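Local atomic coordinates of benzoate transport porin BenP (Acinetobacter baumannii AB307-0294, PDB entry 5DL8), a protein that probably acts as an outer-membrane porin, letting small solutes such as benzoate diffuse across the bacterial outer membrane. Residues Q164-I169 against Y202-Y207; V82-R87 against D111-G116; N309-F314 against E358-V363. All blocks are in the same frame, centred on the assembly; numbering follows the deposited sequence.

How the interactions relate
All three contacts lie in the same beta-barrel: two are within its wall, the third ties a loop to it. All are partly buried. Interactions 1 and 2 each join neighbouring antiparallel strands, 165-176 with 200-210 and 72-87 with 107-123, through backbone hydrogen bonds; their buried residues, such as E168 and D204 or Q83 and K114, share one polar face, and the more apolar face is more exposed. Interaction 3 fastens the loop segment 309-314 to strand 355-368 through buried glutamate side chains and a water. The contacts do not touch, their nearest atoms being about 17 Å apart, and interactions 1 and 3 lie on opposite sides of the chain's centre.

Interaction 1 (Q164-I169 against Y202-Y207); sequences QLYAEI and YIDLRY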
loop_
_atom_site.group_PDB
_atom_site.type_symbol
_atom_site.label_atom_id
_atom_site.label_comp_id
_atom_site.label_asym_id
_atom_site.label_seq_id
_atom_site.Cartn_x
_atom_site.Cartn_y
_atom_site.Cartn_z
ATOM N N GLN A 164 -5.055 6.097 -25.077
ATOM C CA GLN A 164 -5.834 5.187 -24.209
ATOM C C GLN A 164 -5.033 4.028 -23.476
ATOM O O GLN A 164 -5.426 3.602 -22.402
ATOM C CB GLN A 164 -6.948 4.505 -25.040
ATOM C CG GLN A 164 -8.129 5.379 -25.526
ATOM C CD GLN A 164 -7.873 5.915 -26.871
ATOM O OE1 GLN A 164 -7.380 5.220 -27.738
ATOM N NE2 GLN A 164 -8.076 7.185 -27.022
ATOM N N LEU A 165 -3.970 3.523 -24.083
ATOM C CA LEU A 165 -3.278 2.384 -23.540
ATOM C C LEU A 165 -1.914 2.730 -22.821
ATOM O O LEU A 165 -0.992 3.225 -23.439
ATOM C CB LEU A 165 -3.087 1.311 -24.645
ATOM C CG LEU A 165 -2.367 -0.004 -24.264
ATOM C CD1 LEU A 165 -3.019 -0.648 -23.042
ATOM C CD2 LEU A 165 -2.303 -1.002 -25.473
ATOM N N TYR A 166 -1.832 2.450 -21.528
ATOM C CA TYR A 166 -0.600 2.529 -20.755
ATOM C C TYR A 166 -0.167 1.077 -20.450
ATOM O O TYR A 166 -0.991 0.232 -20.003
ATOM C CB TYR A 166 -0.825 3.316 -19.435
ATOM C CG TYR A 166 0.344 3.233 -18.469
ATOM C CD1 TYR A 166 0.487 2.115 -17.571
ATOM C CD2 TYR A 166 1.340 4.229 -18.453
ATOM C CE1 TYR A 166 1.596 2.014 -16.714
ATOM C CE2 TYR A 166 2.432 4.135 -17.546
ATOM C CZ TYR A 166 2.541 3.037 -16.713
ATOM O OH TYR A 166 3.600 2.932 -15.876
ATOM N N ALA A 167 1.122 0.784 -20.607
ATOM C CA ALA A 167 1.678 -0.579 -20.240
ATOM C C ALA A 167 2.895 -0.430 -19.363
ATOM O O ALA A 167 3.615 0.509 -19.513
ATOM C CB ALA A 167 2.071 -1.345 -21.491
ATOM N N GLU A 168 3.190 -1.445 -18.570
ATOM C CA GLU A 168 4.390 -1.471 -17.745
ATOM C C GLU A 168 4.721 -2.938 -17.497
ATOM O O GLU A 168 3.824 -3.746 -17.259
ATOM C CB GLU A 168 4.124 -0.685 -16.430
ATOM C CG GLU A 168 5.201 -0.789 -15.381
ATOM C CD GLU A 168 4.830 -0.042 -14.096
ATOM O OE1 GLU A 168 3.957 0.885 -14.142
ATOM O OE2 GLU A 168 5.445 -0.456 -13.065
ATOM N N ILE A 169 5.994 -3.268 -17.662
ATOM C CA ILE A 169 6.557 -4.593 -17.366
ATOM C C ILE A 169 7.773 -4.431 -16.403
ATOM O O ILE A 169 8.433 -3.413 -16.382
ATOM C CB ILE A 169 6.997 -5.413 -18.633
ATOM C CG1 ILE A 169 8.166 -4.755 -19.348
ATOM C CG2 ILE A 169 5.807 -5.665 -19.563
ATOM C CD1 ILE A 169 8.733 -5.571 -20.502
ATOM N N TYR A 202 6.356 -9.166 -13.798
ATOM C CA TYR A 202 4.980 -8.643 -13.899
ATOM C C TYR A 202 4.688 -7.895 -15.213
ATOM O O TYR A 202 5.591 -7.397 -15.846
ATOM C CB TYR A 202 4.618 -7.746 -12.656
ATOM C CG TYR A 202 5.216 -6.389 -12.656
ATOM C CD1 TYR A 202 4.517 -5.284 -13.196
ATOM C CD2 TYR A 202 6.456 -6.154 -12.069
ATOM C CE1 TYR A 202 5.050 -4.026 -13.196
ATOM C CE2 TYR A 202 6.988 -4.863 -12.107
ATOM C CZ TYR A 202 6.305 -3.814 -12.661
ATOM O OH TYR A 202 6.876 -2.535 -12.640
ATOM N N ILE A 203 3.410 -7.799 -15.544
ATOM C CA ILE A 203 2.864 -6.873 -16.606
ATOM C C ILE A 203 1.630 -6.193 -16.053
ATOM O O ILE A 203 0.818 -6.837 -15.322
ATOM C CB ILE A 203 2.708 -7.535 -18.008
ATOM C CG1 ILE A 203 1.869 -6.705 -19.024
ATOM C CG2 ILE A 203 2.111 -8.889 -17.880
ATOM C CD1 ILE A 203 2.268 -6.962 -20.483
ATOM N N ASP A 204 1.515 -4.874 -16.300
ATOM C CA ASP A 204 0.324 -4.152 -15.918
ATOM C C ASP A 204 -0.115 -3.335 -17.093
ATOM O O ASP A 204 0.691 -2.697 -17.646
ATOM C CB ASP A 204 0.660 -3.260 -14.742
ATOM C CG ASP A 204 -0.502 -2.493 -14.243
ATOM O OD1 ASP A 204 -1.299 -3.083 -13.501
ATOM O OD2 ASP A 204 -0.578 -1.277 -14.564
ATOM N N LEU A 205 -1.389 -3.357 -17.456
ATOM C CA LEU A 205 -1.995 -2.659 -18.597
ATOM C C LEU A 205 -3.196 -1.842 -18.122
ATOM O O LEU A 205 -4.034 -2.380 -17.265
ATOM C CB LEU A 205 -2.486 -3.694 -19.612
ATOM C CG LEU A 205 -1.443 -4.598 -20.235
ATOM C CD1 LEU A 205 -2.057 -5.527 -21.293
ATOM C CD2 LEU A 205 -0.336 -3.795 -20.934
ATOM N N ARG A 206 -3.212 -0.558 -18.508
ATOM C CA ARG A 206 -4.258 0.433 -18.074
ATOM C C ARG A 206 -4.897 1.068 -19.292
ATOM O O ARG A 206 -4.207 1.610 -20.112
ATOM C CB ARG A 206 -3.699 1.520 -17.134
ATOM C CG ARG A 206 -3.524 1.103 -15.675
ATOM C CD ARG A 206 -2.716 2.092 -14.768
ATOM N NE ARG A 206 -2.287 1.312 -13.559
ATOM C CZ ARG A 206 -2.063 1.763 -12.299
ATOM N NH1 ARG A 206 -2.148 3.072 -12.033
ATOM N NH2 ARG A 206 -1.760 0.891 -11.303
ATOM N N TYR A 207 -6.198 0.843 -19.479
ATOM C CA TYR A 207 -6.912 1.239 -20.701
ATOM C C TYR A 207 -8.057 2.133 -20.293
ATOM O O TYR A 207 -8.783 1.827 -19.326
ATOM C CB TYR A 207 -7.381 0.018 -21.561
ATOM C CG TYR A 207 -7.817 0.374 -22.997
ATOM C CD1 TYR A 207 -9.105 0.743 -23.297
ATOM C CD2 TYR A 207 -6.900 0.372 -24.060
ATOM C CE1 TYR A 207 -9.455 1.117 -24.597
ATOM C CE2 TYR A 207 -7.238 0.764 -25.339
ATOM C CZ TYR A 207 -8.523 1.095 -25.621
ATOM O OH TYR A 207 -8.878 1.424 -26.953
#
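Strands 165-169 and 202-207 run antiparallel at 170°, their axes 4.7 Å apart, and are laced by two pairs of backbone hydrogen bonds, Y166 with R206 and E168 with D204; Y166 N to R206 O is almost perfectly straight. The polar side of the ladder centres on the buried carboxylate of E168. With CG anti to the backbone N and the chain extended beyond it, E168 brings each oxygen to a different tyrosine. OE2 receives the Y202 hydroxyl on its anti lone pair, E168 OE2 to Y202 OH measuring 2.6 Å, with carboxylate and ring planes 70° apart. Y166 OH lies 2.7 Å from E168 OE1 and meets it from above the carboxylate plane. Two phenolic donors thus fix the rotation of the carboxylate and would help stabilise its charge; N156 also hydrogen-bonds the Y202 hydroxyl. Beside this group the syn lone pair of D204 OD2 takes a long, bent bond from R206 NE, 3.3 Å away, a salt bridge along one strand, while R206 NH2 goes on to E216 and the hydroxyl of Y304.

The other side is chiefly hydrocarbon. L165 CB meets Y207 CD2, and Q164, just before the strand, lays its CB over one face of the Y207 ring, offset toward the rim, 4.0 Å from the ring centroid. A167 CB presses on L205 CD2 at 3.5 Å, tighter than usual for two carbons. At the far end I169 CG2 touches I203 CD1 at 3.9 Å, the branches meeting at a slant. Strands 155-160 and 213-222 flank the pair and continue the wall. One polar, hydrogen-bonded face backed by one largely apolar face is what an outer-membrane barrel wall requires, and is consistent with a wall set between lipid and channel in this OprD-family porin.

Interaction 2 (V82-R87 against D111-G116); sequences VQYAVR and DYLKYG
The one side-chain hydrogen bond across V82-R87 and D111-G116 is given by the Y84 hydroxyl to D111, with Y84 OH 2.8 Å from D111 OD2. It arrives on the anti lone pair of OD2, which lies at the edge of the Y84 ring, near its plane, with the carboxylate turned 79° to it. D111 reaches this place with CG in the crowded position between its backbone N and carbonyl carbon, whereas Y84 CG is anti to the backbone N and the ring leans along the strand toward the aspartate.

Beneath it lies an antiparallel ladder of four backbone bonds. A85 N donates to Y112 O almost along the C=O axis, and Y112 N to A85 O closes that pair. K114 N to Q83 O is the shortest of the four at 2.8 Å; its return bond, Q83 N to K114 O, comes from above the carbonyl plane.

On the face carrying Q83, A85, Y112 and K114, the aliphatic part of K114 runs beside Q83, K114 CD lying 3.4 Å from Q83 NE2. Both polar ends then part to the loops: K114 NZ bonds the carbonyls of P177 and E180, Q83 OE1 the amide of L149. A85 CB touches the Y112 ring at CE1, 3.8 Å away, while the Y112 hydroxyl bonds R178 O and L148 N. On the opposite face V82 CG2 meets L113 CD1 at a slant, 3.9 Å apart, and L113 CD1 is also near Y84 CD1. The chemistry implies a division of labour: the backbone and one tyrosine-aspartate bond join the strands, while buried lysine, glutamine and tyrosine ends tie this part of the barrel wall to the loops packed against it.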
loop_
_atom_site.group_PDB
_atom_site.type_symbol
_atom_site.label_atom_id
_atom_site.label_comp_id
_atom_site.label_asym_id
_atom_site.label_seq_id
_atom_site.Cartn_x
_atom_site.Cartn_y
_atom_site.Cartn_z
ATOM N N VAL A 82 16.828 8.634 1.067
ATOM C CA VAL A 82 17.364 8.282 2.348
ATOM C C VAL A 82 16.271 8.537 3.365
ATOM O O VAL A 82 15.490 9.516 3.250
ATOM C CB VAL A 82 18.667 9.087 2.629
ATOM C CG1 VAL A 82 18.376 10.606 2.659
ATOM C CG2 VAL A 82 19.320 8.648 3.954
ATOM N N GLN A 83 16.095 7.587 4.282
ATOM C CA GLN A 83 15.074 7.691 5.344
ATOM C C GLN A 83 15.661 7.145 6.621
ATOM O O GLN A 83 16.316 6.104 6.626
ATOM C CB GLN A 83 13.822 6.872 5.005
ATOM C CG GLN A 83 13.183 6.985 3.597
ATOM C CD GLN A 83 12.076 5.949 3.403
ATOM O OE1 GLN A 83 10.997 5.961 4.043
ATOM N NE2 GLN A 83 12.397 4.949 2.568
ATOM N N TYR A 84 15.446 7.863 7.713
ATOM C CA TYR A 84 16.074 7.563 8.991
ATOM C C TYR A 84 15.108 7.817 10.094
ATOM O O TYR A 84 14.544 8.916 10.149
ATOM C CB TYR A 84 17.266 8.450 9.191
ATOM C CG TYR A 84 17.940 8.210 10.492
ATOM C CD1 TYR A 84 18.550 6.949 10.760
ATOM C CD2 TYR A 84 18.011 9.219 11.483
ATOM C CE1 TYR A 84 19.208 6.708 11.956
ATOM C CE2 TYR A 84 18.693 8.978 12.681
ATOM C CZ TYR A 84 19.298 7.728 12.893
ATOM O OH TYR A 84 19.844 7.428 14.100
ATOM N N ALA A 85 14.919 6.815 10.975
ATOM C CA ALA A 85 14.059 6.938 12.142
ATOM C C ALA A 85 14.813 6.502 13.439
ATOM O O ALA A 85 15.586 5.553 13.434
ATOM C CB ALA A 85 12.857 6.078 12.005
ATOM N N VAL A 86 14.543 7.225 14.537
ATOM C CA VAL A 86 14.964 6.861 15.884
ATOM C C VAL A 86 13.804 6.449 16.761
ATOM O O VAL A 86 12.785 7.169 16.808
ATOM C CB VAL A 86 15.619 8.079 16.548
ATOM C CG1 VAL A 86 16.060 7.801 17.997
ATOM C CG2 VAL A 86 16.881 8.372 15.779
ATOM N N ARG A 87 13.937 5.289 17.438
ATOM C CA ARG A 87 12.968 4.924 18.457
ATOM C C ARG A 87 13.054 5.835 19.710
ATOM O O ARG A 87 14.100 6.021 20.285
ATOM C CB ARG A 87 13.136 3.488 18.928
ATOM C CG ARG A 87 12.039 3.094 19.908
ATOM C CD ARG A 87 11.835 1.564 20.042
ATOM N NE ARG A 87 13.024 0.836 20.197
ATOM C CZ ARG A 87 13.776 0.805 21.350
ATOM N NH1 ARG A 87 13.435 1.457 22.468
ATOM N NH2 ARG A 87 14.902 0.092 21.394
ATOM N N ASP A 111 17.089 2.370 16.256
ATOM C CA ASP A 111 17.052 3.272 15.067
ATOM C C ASP A 111 17.164 2.425 13.748
ATOM O O ASP A 111 17.506 1.251 13.801
ATOM C CB ASP A 111 18.097 4.399 15.184
ATOM C CG ASP A 111 19.526 3.968 14.956
ATOM O OD1 ASP A 111 19.850 2.812 14.996
ATOM O OD2 ASP A 111 20.399 4.771 14.657
ATOM N N TYR A 112 16.776 2.957 12.600
ATOM C CA TYR A 112 17.053 2.253 11.340
ATOM C C TYR A 112 17.104 3.269 10.214
ATOM O O TYR A 112 16.509 4.339 10.319
ATOM C CB TYR A 112 16.069 1.115 11.042
ATOM C CG TYR A 112 14.664 1.439 10.568
ATOM C CD1 TYR A 112 13.841 2.261 11.314
ATOM C CD2 TYR A 112 14.079 0.715 9.457
ATOM C CE1 TYR A 112 12.543 2.472 11.011
ATOM C CE2 TYR A 112 12.737 0.979 9.063
ATOM C CZ TYR A 112 11.962 1.834 9.852
ATOM O OH TYR A 112 10.636 2.098 9.508
ATOM N N LEU A 113 17.914 2.902 9.214
ATOM C CA LEU A 113 18.269 3.691 8.086
ATOM C C LEU A 113 17.983 2.920 6.839
ATOM O O LEU A 113 18.517 1.764 6.730
ATOM C CB LEU A 113 19.784 3.920 8.078
ATOM C CG LEU A 113 20.344 4.706 6.892
ATOM C CD1 LEU A 113 19.935 6.159 6.895
ATOM C CD2 LEU A 113 21.869 4.607 6.970
ATOM N N LYS A 114 17.224 3.544 5.921
ATOM C CA LYS A 114 17.066 3.043 4.497
ATOM C C LYS A 114 17.747 4.039 3.528
ATOM O O LYS A 114 17.824 5.227 3.844
ATOM C CB LYS A 114 15.628 2.988 4.150
ATOM C CG LYS A 114 14.748 2.045 4.922
ATOM C CD LYS A 114 13.311 2.350 4.597
ATOM C CE LYS A 114 12.386 1.248 5.049
ATOM N NZ LYS A 114 12.567 0.007 4.176
ATOM N N TYR A 115 18.213 3.554 2.381
ATOM C CA TYR A 115 18.627 4.348 1.275
ATOM C C TYR A 115 18.562 3.532 -0.050
ATOM O O TYR A 115 18.604 2.309 -0.048
ATOM C CB TYR A 115 20.034 4.950 1.447
ATOM C CG TYR A 115 21.126 3.915 1.620
ATOM C CD1 TYR A 115 21.396 3.389 2.864
ATOM C CD2 TYR A 115 21.924 3.474 0.539
ATOM C CE1 TYR A 115 22.409 2.423 3.048
ATOM C CE2 TYR A 115 22.935 2.524 0.703
ATOM C CZ TYR A 115 23.156 2.014 1.980
ATOM O OH TYR A 115 24.128 1.112 2.286
ATOM N N GLY A 116 18.506 4.270 -1.163
ATOM C CA GLY A 116 18.488 3.721 -2.518
ATOM C C GLY A 116 18.829 4.754 -3.588
ATOM O O GLY A 116 18.923 5.977 -3.328
#

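Interaction 3 (N309-F314 against E358-V363); sequences NATGFF and ETESNV
A water between the segments is the best-held polar atom here, gripped by three bonds: it donates to E358 OE1 at 2.7 Å and to T311 OG1, and accepts from F313 N at 2.9 Å. It joins a loop to the beta-barrel wall, for 309-314 lies between strands 278-288 and 319-328 and is pinned to the E358, E360 and N362 side of strand 355-368. Loops that fold inward and narrow the channel are known in OprD-family porins, and this one probably belongs to that kind.

E360 makes the direct link. Its chain is extended, with CG anti to the backbone N (chi1 -172°), and pushes the carboxylate tip into the bend of the loop. The syn lone pair of OE2 accepts the N-H of A310, with A310 N to E360 OE2 at 3.1 Å and a fairly straight 163°. T311 meets E360 tip to tip: its hydroxyl donates a hydrogen bond to the anti lone pair of OE1, T311 OG1 to E360 OE1 being only 2.6 Å. One threonine oxygen therefore serves both the carboxylate and the water. N309 OD1 folds back to a weak bond from G312 N, and G312 has the positive phi, 106°, that suits glycine.

E358 reaches across as well. Its OE1 forms a salt bridge with K315, and its OE2 is hydrogen-bonded by Y386 of the neighbouring strand 377-388; V388, a ligand of one calcium ion, is close by. The F313 ring touches both glutamates, its side chain running counter to that of E358. The water lies over one face of the ring, toward the rim, while at the ring edge F313 CZ touches E360 CB at 3.6 Å.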
loop_
_atom_site.group_PDB
_atom_site.type_symbol
_atom_site.label_atom_id
_atom_site.label_comp_id
_atom_site.label_asym_id
_atom_site.label_seq_id
_atom_site.Cartn_x
_atom_site.Cartn_y
_atom_site.Cartn_z
ATOM N N ASN A 309 -7.239 -2.612 4.895
ATOM C CA ASN A 309 -7.390 -2.050 6.234
ATOM C C ASN A 309 -6.508 -2.915 7.152
ATOM O O ASN A 309 -5.577 -3.588 6.670
ATOM C CB ASN A 309 -8.866 -1.975 6.634
ATOM C CG ASN A 309 -9.603 -3.388 6.655
ATOM O OD1 ASN A 309 -9.034 -4.495 6.385
ATOM N ND2 ASN A 309 -10.875 -3.332 6.940
ATOM N N ALA A 310 -6.781 -2.951 8.446
ATOM C CA ALA A 310 -5.831 -3.544 9.393
ATOM C C ALA A 310 -5.719 -5.039 9.363
ATOM O O ALA A 310 -4.686 -5.555 9.648
ATOM C CB ALA A 310 -6.242 -3.134 10.813
ATOM N N THR A 311 -6.853 -5.734 9.088
ATOM C CA THR A 311 -7.003 -7.152 9.251
ATOM C C THR A 311 -7.384 -7.848 7.874
ATOM O O THR A 311 -6.918 -8.937 7.572
ATOM C CB THR A 311 -7.969 -7.486 10.441
ATOM O OG1 THR A 311 -9.285 -7.003 10.257
ATOM C CG2 THR A 311 -7.411 -6.996 11.777
ATOM N N GLY A 312 -8.156 -7.177 7.013
ATOM C CA GLY A 312 -8.123 -7.470 5.564
ATOM C C GLY A 312 -9.317 -8.247 4.902
ATOM O O GLY A 312 -9.586 -8.134 3.699
ATOM N N PHE A 313 -9.913 -9.060 5.770
ATOM C CA PHE A 313 -11.059 -9.869 5.537
ATOM C C PHE A 313 -10.765 -10.792 4.349
ATOM O O PHE A 313 -11.584 -10.860 3.437
ATOM C CB PHE A 313 -12.215 -8.902 5.372
ATOM C CG PHE A 313 -12.510 -8.092 6.650
ATOM C CD1 PHE A 313 -11.747 -7.011 7.002
ATOM C CD2 PHE A 313 -13.536 -8.475 7.490
ATOM C CE1 PHE A 313 -12.034 -6.344 8.179
ATOM C CE2 PHE A 313 -13.863 -7.774 8.610
ATOM C CZ PHE A 313 -13.061 -6.750 9.022
ATOM N N PHE A 314 -9.571 -11.411 4.342
ATOM C CA PHE A 314 -9.121 -12.234 3.182
ATOM C C PHE A 314 -9.057 -13.753 3.559
ATOM O O PHE A 314 -8.446 -14.572 2.919
ATOM C CB PHE A 314 -7.799 -11.649 2.559
ATOM C CG PHE A 314 -6.686 -11.425 3.522
ATOM C CD1 PHE A 314 -5.896 -12.500 3.987
ATOM C CD2 PHE A 314 -6.381 -10.131 3.971
ATOM C CE1 PHE A 314 -4.824 -12.282 4.953
ATOM C CE2 PHE A 314 -5.365 -9.902 4.958
ATOM C CZ PHE A 314 -4.560 -10.962 5.425
ATOM N N GLU A 358 -16.196 -11.560 12.346
ATOM C CA GLU A 358 -15.333 -10.489 12.907
ATOM C C GLU A 358 -15.750 -9.119 12.395
ATOM O O GLU A 358 -16.412 -9.024 11.357
ATOM C CB GLU A 358 -13.855 -10.775 12.565
ATOM C CG GLU A 358 -13.656 -10.742 11.064
ATOM C CD GLU A 358 -12.310 -11.239 10.545
ATOM O OE1 GLU A 358 -12.127 -11.219 9.254
ATOM O OE2 GLU A 358 -11.436 -11.613 11.408
ATOM N N THR A 359 -15.394 -8.085 13.118
ATOM C CA THR A 359 -15.709 -6.721 12.756
ATOM C C THR A 359 -14.502 -5.859 12.883
ATOM O O THR A 359 -13.672 -6.072 13.782
ATOM C CB THR A 359 -16.893 -6.070 13.594
ATOM O OG1 THR A 359 -16.565 -6.027 14.990
ATOM C CG2 THR A 359 -18.169 -6.794 13.420
ATOM N N GLU A 360 -14.386 -4.846 12.041
ATOM C CA GLU A 360 -13.298 -3.840 12.191
ATOM C C GLU A 360 -13.860 -2.448 11.904
ATOM O O GLU A 360 -14.478 -2.240 10.866
ATOM C CB GLU A 360 -12.166 -4.087 11.225
ATOM C CG GLU A 360 -10.926 -3.165 11.491
ATOM C CD GLU A 360 -9.783 -3.290 10.474
ATOM O OE1 GLU A 360 -9.232 -4.419 10.304
ATOM O OE2 GLU A 360 -9.439 -2.248 9.859
ATOM N N SER A 361 -13.687 -1.530 12.839
ATOM C CA SER A 361 -14.027 -0.120 12.657
ATOM C C SER A 361 -12.721 0.690 12.566
ATOM O O SER A 361 -11.712 0.306 13.127
ATOM C CB SER A 361 -15.030 0.357 13.754
ATOM O OG SER A 361 -14.437 0.230 15.018
ATOM N N ASN A 362 -12.740 1.729 11.790
ATOM C CA ASN A 362 -11.672 2.677 11.620
ATOM C C ASN A 362 -12.244 4.113 11.736
ATOM O O ASN A 362 -13.247 4.433 11.044
ATOM C CB ASN A 362 -11.122 2.630 10.156
ATOM C CG ASN A 362 -10.483 1.306 9.746
ATOM O OD1 ASN A 362 -10.275 0.409 10.542
ATOM N ND2 ASN A 362 -10.068 1.248 8.496
ATOM N N VAL A 363 -11.524 4.981 12.443
ATOM C CA VAL A 363 -11.785 6.425 12.464
ATOM C C VAL A 363 -10.464 7.130 12.026
ATOM O O VAL A 363 -9.416 6.751 12.496
ATOM C CB VAL A 363 -12.232 6.903 13.900
ATOM C CG1 VAL A 363 -12.433 8.430 13.945
ATOM C CG2 VAL A 363 -13.537 6.243 14.337
HETATM O O HOH W 1 -10.024 -9.549 8.666
#